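Local coordinates for protein manganese-containing pseudocatalase (Thermus thermophilus, PDB 2V8T) that probably breaks down hydrogen peroxide as a catalase, using two manganese ions bound in each subunit of a six-chain assembly, at residues Pro58-Ile63 / Glu239-Leu244; Ala189-Lys194 / Leu246-Ala251; Leu233-Pro238 / Val261-Pro266. One frame throughout, in Å; residues are numbered along the deposited sequence. Where two conformers were deposited one is given.

Contact 1: Pro58-Ile63 / Glu239-Leu244; sequences PYYDLI and EDYRDL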
loop_
_atom_site.group_PDB
_atom_site.type_symbol
_atom_site.label_atom_id
_atom_site.label_comp_id
_atom_site.label_asym_id
_atom_site.label_seq_id
_atom_site.Cartn_x
_atom_site.Cartn_y
_atom_site.Cartn_z
ATOM N N PRO A 58 -36.108 -10.262 -3.416
ATOM C CA PRO A 58 -35.744 -10.323 -4.821
ATOM C C PRO A 58 -34.373 -9.696 -5.094
ATOM O O PRO A 58 -33.597 -10.178 -5.959
ATOM C CB PRO A 58 -36.889 -9.515 -5.473
ATOM C CG PRO A 58 -38.081 -9.723 -4.504
ATOM C CD PRO A 58 -37.418 -9.644 -3.176
ATOM N N TYR A 59 -34.064 -8.636 -4.370
ATOM C CA TYR A 59 -32.785 -7.924 -4.534
ATOM C C TYR A 59 -31.647 -8.690 -3.908
ATOM O O TYR A 59 -30.527 -8.730 -4.462
ATOM C CB TYR A 59 -32.915 -6.514 -3.902
ATOM C CG TYR A 59 -34.078 -5.749 -4.478
ATOM C CD1 TYR A 59 -33.994 -5.139 -5.704
ATOM C CD2 TYR A 59 -35.295 -5.702 -3.801
ATOM C CE1 TYR A 59 -35.104 -4.517 -6.251
ATOM C CE2 TYR A 59 -36.410 -5.089 -4.347
ATOM C CZ TYR A 59 -36.304 -4.476 -5.583
ATOM O OH TYR A 59 -37.408 -3.849 -6.090
ATOM N N TYR A 60 -31.889 -9.319 -2.771
ATOM C CA TYR A 60 -30.893 -10.209 -2.147
ATOM C C TYR A 60 -30.569 -11.370 -3.087
ATOM O O TYR A 60 -29.383 -11.683 -3.316
ATOM C CB TYR A 60 -31.419 -10.708 -0.820
ATOM C CG TYR A 60 -30.500 -11.738 -0.190
ATOM C CD1 TYR A 60 -29.202 -11.419 0.191
ATOM C CD2 TYR A 60 -30.937 -13.035 0.020
ATOM C CE1 TYR A 60 -28.368 -12.365 0.737
ATOM C CE2 TYR A 60 -30.115 -13.982 0.577
ATOM C CZ TYR A 60 -28.834 -13.658 0.966
ATOM O OH TYR A 60 -27.984 -14.568 1.543
ATOM N N ASP A 61 -31.583 -12.017 -3.634
ATOM C CA ASP A 61 -31.347 -13.130 -4.533
ATOM C C ASP A 61 -30.451 -12.698 -5.678
ATOM O O ASP A 61 -29.529 -13.416 -6.087
ATOM C CB ASP A 61 -32.697 -13.616 -5.231
ATOM C CG ASP A 61 -33.592 -14.498 -4.312
ATOM O OD1 ASP A 61 -33.257 -14.694 -3.101
ATOM O OD2 ASP A 61 -34.622 -14.974 -4.863
ATOM N N LEU A 62 -30.711 -11.514 -6.214
ATOM C CA LEU A 62 -29.955 -11.025 -7.365
ATOM C C LEU A 62 -28.461 -10.880 -7.009
ATOM O O LEU A 62 -27.605 -11.367 -7.729
ATOM C CB LEU A 62 -30.546 -9.696 -7.825
ATOM C CG LEU A 62 -29.955 -9.180 -9.080
ATOM C CD1 LEU A 62 -30.219 -10.072 -10.268
ATOM C CD2 LEU A 62 -30.457 -7.762 -9.345
ATOM N N ILE A 63 -28.179 -10.167 -5.911
ATOM C CA ILE A 63 -26.774 -9.926 -5.551
ATOM C C ILE A 63 -26.091 -11.225 -5.157
ATOM O O ILE A 63 -24.943 -11.485 -5.541
ATOM C CB ILE A 63 -26.690 -8.836 -4.450
ATOM C CG1 ILE A 63 -27.222 -7.476 -4.973
ATOM C CG2 ILE A 63 -25.232 -8.692 -3.946
ATOM C CD1 ILE A 63 -27.295 -6.382 -3.866
ATOM N N GLU A 239 -31.168 -24.962 -4.837
ATOM C CA GLU A 239 -32.568 -24.741 -4.417
ATOM C C GLU A 239 -32.897 -23.304 -4.060
ATOM O O GLU A 239 -34.065 -22.975 -3.874
ATOM C CB GLU A 239 -32.914 -25.503 -3.126
ATOM C CG GLU A 239 -33.107 -26.977 -3.306
ATOM C CD GLU A 239 -34.268 -27.393 -4.196
ATOM O OE1 GLU A 239 -35.105 -26.564 -4.558
ATOM O OE2 GLU A 239 -34.299 -28.605 -4.519
ATOM N N ASP A 240 -31.894 -22.437 -3.907
ATOM C CA ASP A 240 -32.105 -21.071 -3.417
ATOM C C ASP A 240 -32.179 -20.068 -4.555
ATOM O O ASP A 240 -31.898 -20.365 -5.723
ATOM C CB ASP A 240 -31.000 -20.741 -2.432
ATOM C CG ASP A 240 -31.187 -21.490 -1.142
ATOM O OD1 ASP A 240 -32.202 -21.154 -0.466
ATOM O OD2 ASP A 240 -30.287 -22.280 -0.739
ATOM N N TYR A 241 -32.593 -18.871 -4.185
ATOM C CA TYR A 241 -32.593 -17.742 -5.102
ATOM C C TYR A 241 -33.535 -17.950 -6.273
ATOM O O TYR A 241 -33.219 -17.688 -7.427
ATOM C CB TYR A 241 -31.162 -17.351 -5.581
ATOM C CG TYR A 241 -30.157 -17.378 -4.464
ATOM C CD1 TYR A 241 -30.342 -16.704 -3.254
ATOM C CD2 TYR A 241 -29.039 -18.187 -4.551
ATOM C CE1 TYR A 241 -29.440 -16.810 -2.204
ATOM C CE2 TYR A 241 -28.134 -18.299 -3.504
ATOM C CZ TYR A 241 -28.349 -17.620 -2.313
ATOM O OH TYR A 241 -27.420 -17.762 -1.300
ATOM N N ARG A 242 -34.749 -18.400 -5.930
ATOM C CA ARG A 242 -35.767 -18.734 -6.896
ATOM C C ARG A 242 -36.629 -17.538 -7.337
ATOM O O ARG A 242 -37.530 -17.753 -8.187
ATOM C CB ARG A 242 -36.620 -19.875 -6.410
ATOM C CG ARG A 242 -35.839 -21.223 -6.394
ATOM C CD ARG A 242 -36.731 -22.342 -5.998
ATOM N NE ARG A 242 -36.093 -23.655 -6.141
ATOM C CZ ARG A 242 -35.913 -24.324 -7.291
ATOM N NH1 ARG A 242 -36.255 -23.819 -8.445
ATOM N NH2 ARG A 242 -35.354 -25.532 -7.291
ATOM N N ASP A 243 -36.343 -16.322 -6.859
ATOM C CA ASP A 243 -37.159 -15.144 -7.203
ATOM C C ASP A 243 -36.422 -14.195 -8.144
ATOM O O ASP A 243 -36.808 -13.040 -8.249
ATOM C CB ASP A 243 -37.634 -14.442 -5.956
ATOM C CG ASP A 243 -38.525 -15.307 -5.103
ATOM O OD1 ASP A 243 -39.321 -16.075 -5.655
ATOM O OD2 ASP A 243 -38.455 -15.201 -3.846
ATOM N N LEU A 244 -35.418 -14.690 -8.867
ATOM C CA LEU A 244 -34.693 -13.805 -9.774
ATOM C C LEU A 244 -35.578 -13.184 -10.842
ATOM O O LEU A 244 -35.316 -12.075 -11.298
ATOM C CB LEU A 244 -33.534 -14.558 -10.437
ATOM C CG LEU A 244 -32.441 -15.038 -9.483
ATOM C CD1 LEU A 244 -31.541 -16.031 -10.178
ATOM C CD2 LEU A 244 -31.621 -13.866 -8.929
HETATM O O HOH W 1 -35.510 -10.624 -8.448
#
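The first turns of helix 57-85 meet the loop 239-244 through one side chain above all, Asp-61. Its CG lies anti to the carbonyl carbon (chi1 -78°), which carries the carboxylate over the loop backbone. Asp-243 N donates to Asp-61 OD2 at 3.0 Å and meets that oxygen nearly along its C-O axis, though the N-H is bent from a straight line (145°). Asp-61 OD1 sits at the edge of the Tyr-241 ring, 3.5 Å from Tyr-241 CD1, with carboxylate and ring planes 75° apart. Asp-240 CB covers one face of that ring. Leu-244 CD2 meets the helix backbone, 3.6 Å from Leu-62 CA. This part is tight and buried. A water lies between the segments at Pro-58, 2.7 Å from Asp-243 O and 3.2 Å from Pro-58 O.

The solvent side of the loop is looser. The exposed Arg-242 and Glu-239 pair with each other there, Arg-242 NH2 to Glu-239 OE1 at 2.9 Å.

Tyr-60 and Tyr-241 both reach Asp-6 of the second subunit with their hydroxyls. Asp-61 OD2 and Asp-243 OD2 lie 4.0 Å apart, but Lys-57 forms a salt bridge to both. Asp-243 OD2 is also hydrogen-bonded to Tyr-298 OH of the second subunit. Asp-61 is a predicted calcium ligand. Here the lysine is likely to offset the repulsion of the two carboxylates and keep both ionised.

Contact 2: Ala189-Lys194 / Leu246-Ala251; sequences AAAYGK and LIWKGA
Helix 172-200 belongs to the ferritin-like helical bundle and carries His-188, a manganese ligand. One turn beyond that histidine, the helix is covered by the loop 246-251, which makes an inverse gamma turn centred on Trp-248. The Trp-248 indole comes in with the rim of its six-membered ring. Ala-190 CB lies at the ring edge, 3.8 Å from Trp-248 CZ3. Ala-191 CB is just as close to Trp-248 CE3. Small alanines let the ring approach the helix backbone, with Trp-248 CZ3 3.6 Å from Ala-191 N. At its other side the indole NE1 is held by Arg-231 O. Ile-247 CG2 packs on Lys-194 CB at 4.0 Å.

Lys-194 gives the contact its polar grip. Its chain runs extended through chi2 and chi3, then bends at chi4 (-71°), which turns the ammonium to the loop backbone. Lys-194 NZ donates to Lys-249 O at 2.8 Å, in the carbonyl plane. It also donates to Ala-251 O at 2.9 Å, from above the plane of that second carbonyl. One charge thus ties together two carbonyls two residues apart. An alanine here would lose both bonds and would probably leave this end of the loop less firmly held to the helix. The loop also binds itself through a lysine: Lys-249 NZ donates to Leu-246 O at 2.8 Å.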
loop_
_atom_site.group_PDB
_atom_site.type_symbol
_atom_site.label_atom_id
_atom_site.label_comp_id
_atom_site.label_asym_id
_atom_site.label_seq_id
_atom_site.Cartn_x
_atom_site.Cartn_y
_atom_site.Cartn_z
ATOM N N ALA A 189 -25.132 -5.642 -15.796
ATOM C CA ALA A 189 -25.500 -4.230 -15.826
ATOM C C ALA A 189 -26.989 -4.057 -16.040
ATOM O O ALA A 189 -27.651 -3.227 -15.410
ATOM C CB ALA A 189 -24.722 -3.482 -16.901
ATOM N N ALA A 190 -27.553 -4.851 -16.961
ATOM C CA ALA A 190 -29.002 -4.783 -17.199
ATOM C C ALA A 190 -29.776 -5.167 -15.942
ATOM O O ALA A 190 -30.819 -4.564 -15.649
ATOM C CB ALA A 190 -29.372 -5.715 -18.375
ATOM N N ALA A 191 -29.314 -6.193 -15.217
ATOM C CA ALA A 191 -30.019 -6.668 -14.053
ATOM C C ALA A 191 -29.990 -5.609 -12.941
ATOM O O ALA A 191 -31.008 -5.322 -12.310
ATOM C CB ALA A 191 -29.425 -7.990 -13.554
ATOM N N TYR A 192 -28.810 -5.031 -12.687
ATOM C CA TYR A 192 -28.741 -3.965 -11.695
ATOM C C TYR A 192 -29.522 -2.730 -12.132
ATOM O O TYR A 192 -30.145 -2.050 -11.306
ATOM C CB TYR A 192 -27.281 -3.621 -11.367
ATOM C CG TYR A 192 -26.548 -4.753 -10.667
ATOM C CD1 TYR A 192 -27.124 -5.466 -9.626
ATOM C CD2 TYR A 192 -25.261 -5.122 -11.055
ATOM C CE1 TYR A 192 -26.427 -6.473 -8.968
ATOM C CE2 TYR A 192 -24.569 -6.136 -10.410
ATOM C CZ TYR A 192 -25.151 -6.810 -9.352
ATOM O OH TYR A 192 -24.533 -7.829 -8.678
ATOM N N GLY A 193 -29.532 -2.464 -13.443
ATOM C CA GLY A 193 -30.330 -1.364 -13.937
ATOM C C GLY A 193 -31.837 -1.600 -13.726
ATOM O O GLY A 193 -32.563 -0.685 -13.317
ATOM N N LYS A 194 -32.291 -2.824 -14.006
ATOM C CA LYS A 194 -33.696 -3.185 -13.731
ATOM C C LYS A 194 -34.008 -3.107 -12.253
ATOM O O LYS A 194 -35.101 -2.663 -11.868
ATOM C CB LYS A 194 -33.981 -4.592 -14.306
ATOM C CG LYS A 194 -34.077 -4.616 -15.822
ATOM C CD LYS A 194 -34.186 -6.052 -16.360
ATOM C CE LYS A 194 -34.182 -6.147 -17.871
ATOM N NZ LYS A 194 -35.470 -5.633 -18.442
ATOM N N LEU A 246 -38.407 -11.958 -10.725
ATOM C CA LEU A 246 -39.184 -10.791 -10.335
ATOM C C LEU A 246 -38.539 -9.483 -10.805
ATOM O O LEU A 246 -39.217 -8.471 -10.980
ATOM C CB LEU A 246 -39.419 -10.762 -8.831
ATOM C CG LEU A 246 -40.215 -11.961 -8.298
ATOM C CD1 LEU A 246 -40.376 -11.808 -6.773
ATOM C CD2 LEU A 246 -41.548 -12.152 -9.047
ATOM N N ILE A 247 -37.195 -9.511 -10.942
ATOM C CA ILE A 247 -36.423 -8.382 -11.458
ATOM C C ILE A 247 -35.941 -8.679 -12.862
ATOM O O ILE A 247 -35.956 -7.805 -13.741
ATOM C CB ILE A 247 -35.244 -8.036 -10.514
ATOM C CG1 ILE A 247 -35.738 -7.602 -9.145
ATOM C CG2 ILE A 247 -34.333 -6.990 -11.161
ATOM C CD1 ILE A 247 -34.630 -7.580 -8.078
ATOM N N TRP A 248 -35.403 -9.894 -13.080
ATOM C CA TRP A 248 -34.877 -10.293 -14.377
ATOM C C TRP A 248 -36.020 -10.758 -15.288
ATOM O O TRP A 248 -36.359 -11.950 -15.338
ATOM C CB TRP A 248 -33.787 -11.360 -14.245
ATOM C CG TRP A 248 -33.085 -11.633 -15.523
ATOM C CD1 TRP A 248 -33.146 -12.780 -16.267
ATOM C CD2 TRP A 248 -32.273 -10.730 -16.241
ATOM N NE1 TRP A 248 -32.379 -12.655 -17.391
ATOM C CE2 TRP A 248 -31.828 -11.395 -17.415
ATOM C CE3 TRP A 248 -31.875 -9.381 -16.042
ATOM C CZ2 TRP A 248 -31.053 -10.772 -18.371
ATOM C CZ3 TRP A 248 -31.123 -8.759 -17.027
ATOM C CH2 TRP A 248 -30.701 -9.449 -18.181
ATOM N N LYS A 249 -36.642 -9.775 -15.905
ATOM C CA LYS A 249 -37.803 -9.929 -16.764
ATOM C C LYS A 249 -37.836 -8.746 -17.691
ATOM O O LYS A 249 -37.122 -7.748 -17.490
ATOM C CB LYS A 249 -39.104 -10.032 -15.944
ATOM C CG LYS A 249 -39.453 -8.782 -15.204
ATOM C CD LYS A 249 -40.747 -8.868 -14.445
ATOM C CE LYS A 249 -41.208 -7.508 -13.872
ATOM N NZ LYS A 249 -40.230 -6.707 -12.938
ATOM N N GLY A 250 -38.696 -8.793 -18.700
ATOM C CA GLY A 250 -38.782 -7.712 -19.644
ATOM C C GLY A 250 -37.664 -7.710 -20.640
ATOM O O GLY A 250 -36.993 -8.688 -20.911
ATOM N N ALA A 251 -37.448 -6.543 -21.230
ATOM C CA ALA A 251 -36.638 -6.442 -22.433
ATOM C C ALA A 251 -35.165 -6.442 -22.129
ATOM O O ALA A 251 -34.677 -5.802 -21.190
ATOM C CB ALA A 251 -36.978 -5.130 -23.174
#

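Contact 3: Leu233-Pro238 / Val261-Pro266; sequences LYRFSP and VVDGPP
Two short strands run parallel here with no helix in the link between them, so this is not a beta-alpha-beta crossover. Strands 232-235 and 260-263 form a two-stranded parallel sheet in a chain whose regular structure is mostly helix, with segment directions 32° apart. Val-262 is held through both its backbone N and its O: Val-262 N donates to Leu-233 O at 2.9 Å, and Arg-235 N to Val-262 O at 2.8 Å. The pairing then fades. Gly-264 N to Arg-235 O is weak, and Phe-236 centres an inverse gamma turn. Gly-264 has a positive phi (87°), where a side chain would collide with the carbonyl oxygen of Asp-263.

The side chains of Arg-235 and Asp-263 run alongside each other on the face of Leu-233 and Val-261. The Arg-235 chain bends at chi3, and NH2 forms a salt bridge to Asp-263 OD1 at 2.7 Å, coming from above the carboxylate plane. The same NH2 donates to Pro-238 O at 3.1 Å, in the guanidinium plane, while NH1 reaches Asp-240 O. The guanidinium thus holds backbone oxygens just after Ser-237, a predicted calcium ligand whose OG bonds to Arg-4 O of the second subunit.

Tyr-234 and Val-262 share the other face, Tyr-234 CD2 being 3.6 Å from Val-262 CB. The Tyr-234 hydroxyl bonds to Asn-232. Past the strands, Phe-236 CE1 packs against Pro-265 CB at 3.7 Å. Pro-266 makes a CH-pi contact, its CD lying over the Tyr-234 ring 3.9 Å from the centroid and 15° off the normal.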
loop_
_atom_site.group_PDB
_atom_site.type_symbol
_atom_site.label_atom_id
_atom_site.label_comp_id
_atom_site.label_asym_id
_atom_site.label_seq_id
_atom_site.Cartn_x
_atom_site.Cartn_y
_atom_site.Cartn_z
ATOM N N LEU A 233 -30.002 -15.248 -17.227
ATOM C CA LEU A 233 -29.497 -15.123 -15.857
ATOM C C LEU A 233 -29.589 -16.514 -15.278
ATOM O O LEU A 233 -30.699 -17.038 -15.040
ATOM C CB LEU A 233 -30.285 -14.103 -15.042
ATOM C CG LEU A 233 -29.673 -13.747 -13.697
ATOM C CD1 LEU A 233 -28.353 -12.962 -13.864
ATOM C CD2 LEU A 233 -30.652 -12.929 -12.875
ATOM N N TYR A 234 -28.457 -17.198 -15.124
ATOM C CA TYR A 234 -28.408 -18.552 -14.585
ATOM C C TYR A 234 -28.551 -18.496 -13.072
ATOM O O TYR A 234 -27.885 -17.677 -12.414
ATOM C CB TYR A 234 -27.096 -19.221 -14.933
ATOM C CG TYR A 234 -26.804 -19.302 -16.411
ATOM C CD1 TYR A 234 -26.056 -18.313 -17.060
ATOM C CD2 TYR A 234 -27.289 -20.328 -17.190
ATOM C CE1 TYR A 234 -25.831 -18.350 -18.413
ATOM C CE2 TYR A 234 -27.079 -20.392 -18.535
ATOM C CZ TYR A 234 -26.376 -19.389 -19.189
ATOM O OH TYR A 234 -26.157 -19.405 -20.547
ATOM N N ARG A 235 -29.339 -19.411 -12.533
ATOM C CA ARG A 235 -29.512 -19.579 -11.096
ATOM C C ARG A 235 -28.459 -20.578 -10.625
ATOM O O ARG A 235 -28.622 -21.807 -10.794
ATOM C CB ARG A 235 -30.938 -20.041 -10.776
ATOM C CG ARG A 235 -31.218 -20.086 -9.294
ATOM C CD ARG A 235 -32.655 -20.562 -8.973
ATOM N NE ARG A 235 -32.866 -21.975 -9.271
ATOM C CZ ARG A 235 -32.528 -22.983 -8.433
ATOM N NH1 ARG A 235 -32.155 -22.740 -7.201
ATOM N NH2 ARG A 235 -32.605 -24.238 -8.864
ATOM N N PHE A 236 -27.360 -20.075 -10.058
ATOM C CA PHE A 236 -26.218 -20.879 -9.665
ATOM C C PHE A 236 -26.431 -21.426 -8.229
ATOM O O PHE A 236 -25.691 -21.121 -7.310
ATOM C CB PHE A 236 -24.923 -20.064 -9.720
ATOM C CG PHE A 236 -24.393 -19.816 -11.110
ATOM C CD1 PHE A 236 -23.519 -20.741 -11.685
ATOM C CD2 PHE A 236 -24.673 -18.652 -11.835
ATOM C CE1 PHE A 236 -22.956 -20.527 -12.940
ATOM C CE2 PHE A 236 -24.117 -18.459 -13.079
ATOM C CZ PHE A 236 -23.259 -19.363 -13.633
ATOM N N SER A 237 -27.447 -22.254 -8.060
ATOM C CA SER A 237 -27.797 -22.787 -6.743
ATOM C C SER A 237 -28.642 -24.040 -6.885
ATOM O O SER A 237 -29.526 -24.056 -7.753
ATOM C CB SER A 237 -28.634 -21.764 -5.969
ATOM O OG SER A 237 -29.071 -22.269 -4.722
ATOM N N PRO A 238 -28.493 -25.023 -6.001
ATOM C CA PRO A 238 -29.425 -26.172 -6.037
ATOM C C PRO A 238 -30.899 -25.746 -5.849
ATOM O O PRO A 238 -31.774 -26.170 -6.625
ATOM C CB PRO A 238 -28.929 -27.099 -4.941
ATOM C CG PRO A 238 -27.433 -26.746 -4.807
ATOM C CD PRO A 238 -27.386 -25.238 -5.030
ATOM N N VAL A 261 -34.689 -16.431 -16.902
ATOM C CA VAL A 261 -33.929 -17.088 -15.843
ATOM C C VAL A 261 -33.708 -18.542 -16.272
ATOM O O VAL A 261 -34.672 -19.227 -16.687
ATOM C CB VAL A 261 -34.682 -17.028 -14.508
ATOM C CG1 VAL A 261 -33.881 -17.800 -13.410
ATOM C CG2 VAL A 261 -34.877 -15.552 -14.088
ATOM N N VAL A 262 -32.496 -19.011 -16.199
ATOM C CA VAL A 262 -32.130 -20.384 -16.504
ATOM C C VAL A 262 -31.840 -21.117 -15.206
ATOM O O VAL A 262 -31.063 -20.644 -14.384
ATOM C CB VAL A 262 -30.911 -20.452 -17.464
ATOM C CG1 VAL A 262 -30.527 -21.898 -17.750
ATOM C CG2 VAL A 262 -31.167 -19.683 -18.729
ATOM N N ASP A 263 -32.497 -22.255 -15.006
ATOM C CA ASP A 263 -32.278 -23.065 -13.814
ATOM C C ASP A 263 -30.897 -23.739 -13.948
ATOM O O ASP A 263 -30.663 -24.548 -14.888
ATOM C CB ASP A 263 -33.398 -24.119 -13.692
ATOM C CG ASP A 263 -33.407 -24.857 -12.399
ATOM O OD1 ASP A 263 -32.530 -24.633 -11.560
ATOM O OD2 ASP A 263 -34.349 -25.691 -12.211
ATOM N N GLY A 264 -30.004 -23.485 -13.037
ATOM C CA GLY A 264 -28.738 -24.124 -13.017
ATOM C C GLY A 264 -27.681 -23.428 -13.853
ATOM O O GLY A 264 -27.954 -22.530 -14.621
ATOM N N PRO A 265 -26.446 -23.905 -13.685
ATOM C CA PRO A 265 -25.327 -23.365 -14.448
ATOM C C PRO A 265 -25.343 -23.829 -15.891
ATOM O O PRO A 265 -25.946 -24.848 -16.201
ATOM C CB PRO A 265 -24.130 -23.993 -13.713
ATOM C CG PRO A 265 -24.671 -25.352 -13.251
ATOM C CD PRO A 265 -26.066 -25.062 -12.856
ATOM N N PRO A 266 -24.631 -23.156 -16.775
ATOM C CA PRO A 266 -24.422 -23.733 -18.122
ATOM C C PRO A 266 -23.534 -24.932 -18.034
ATOM O O PRO A 266 -22.867 -25.190 -17.034
ATOM C CB PRO A 266 -23.834 -22.593 -18.897
ATOM C CG PRO A 266 -23.142 -21.837 -17.901
ATOM C CD PRO A 266 -23.881 -21.927 -16.580
HETATM O O HOH W 2 -29.597 -25.497 -10.136
#

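How the contacts relate
All three contacts involve the chain between residues 233 and 266. Contact 1 and contact 2 lay one loop against two bundle helices, 57-85 and 172-200. Contact 3 pairs the strands on either side of that loop. Contact 1 is the most buried and joins one helix carboxylate to loop backbone; all three contacts border the second subunit. Contacts 2 and 3 are partly buried: contact 2 relies on a lysine and an indole, contact 3 on strand bonds and a salt bridge. The three touch directly. Ile-247 CD1 packs 3.5 Å from Tyr-59 CD1, Trp-248 CD1 lies 3.4 Å from Leu-233 CB, and Leu-62 CD1 is 3.9 Å from Leu-233 CD2.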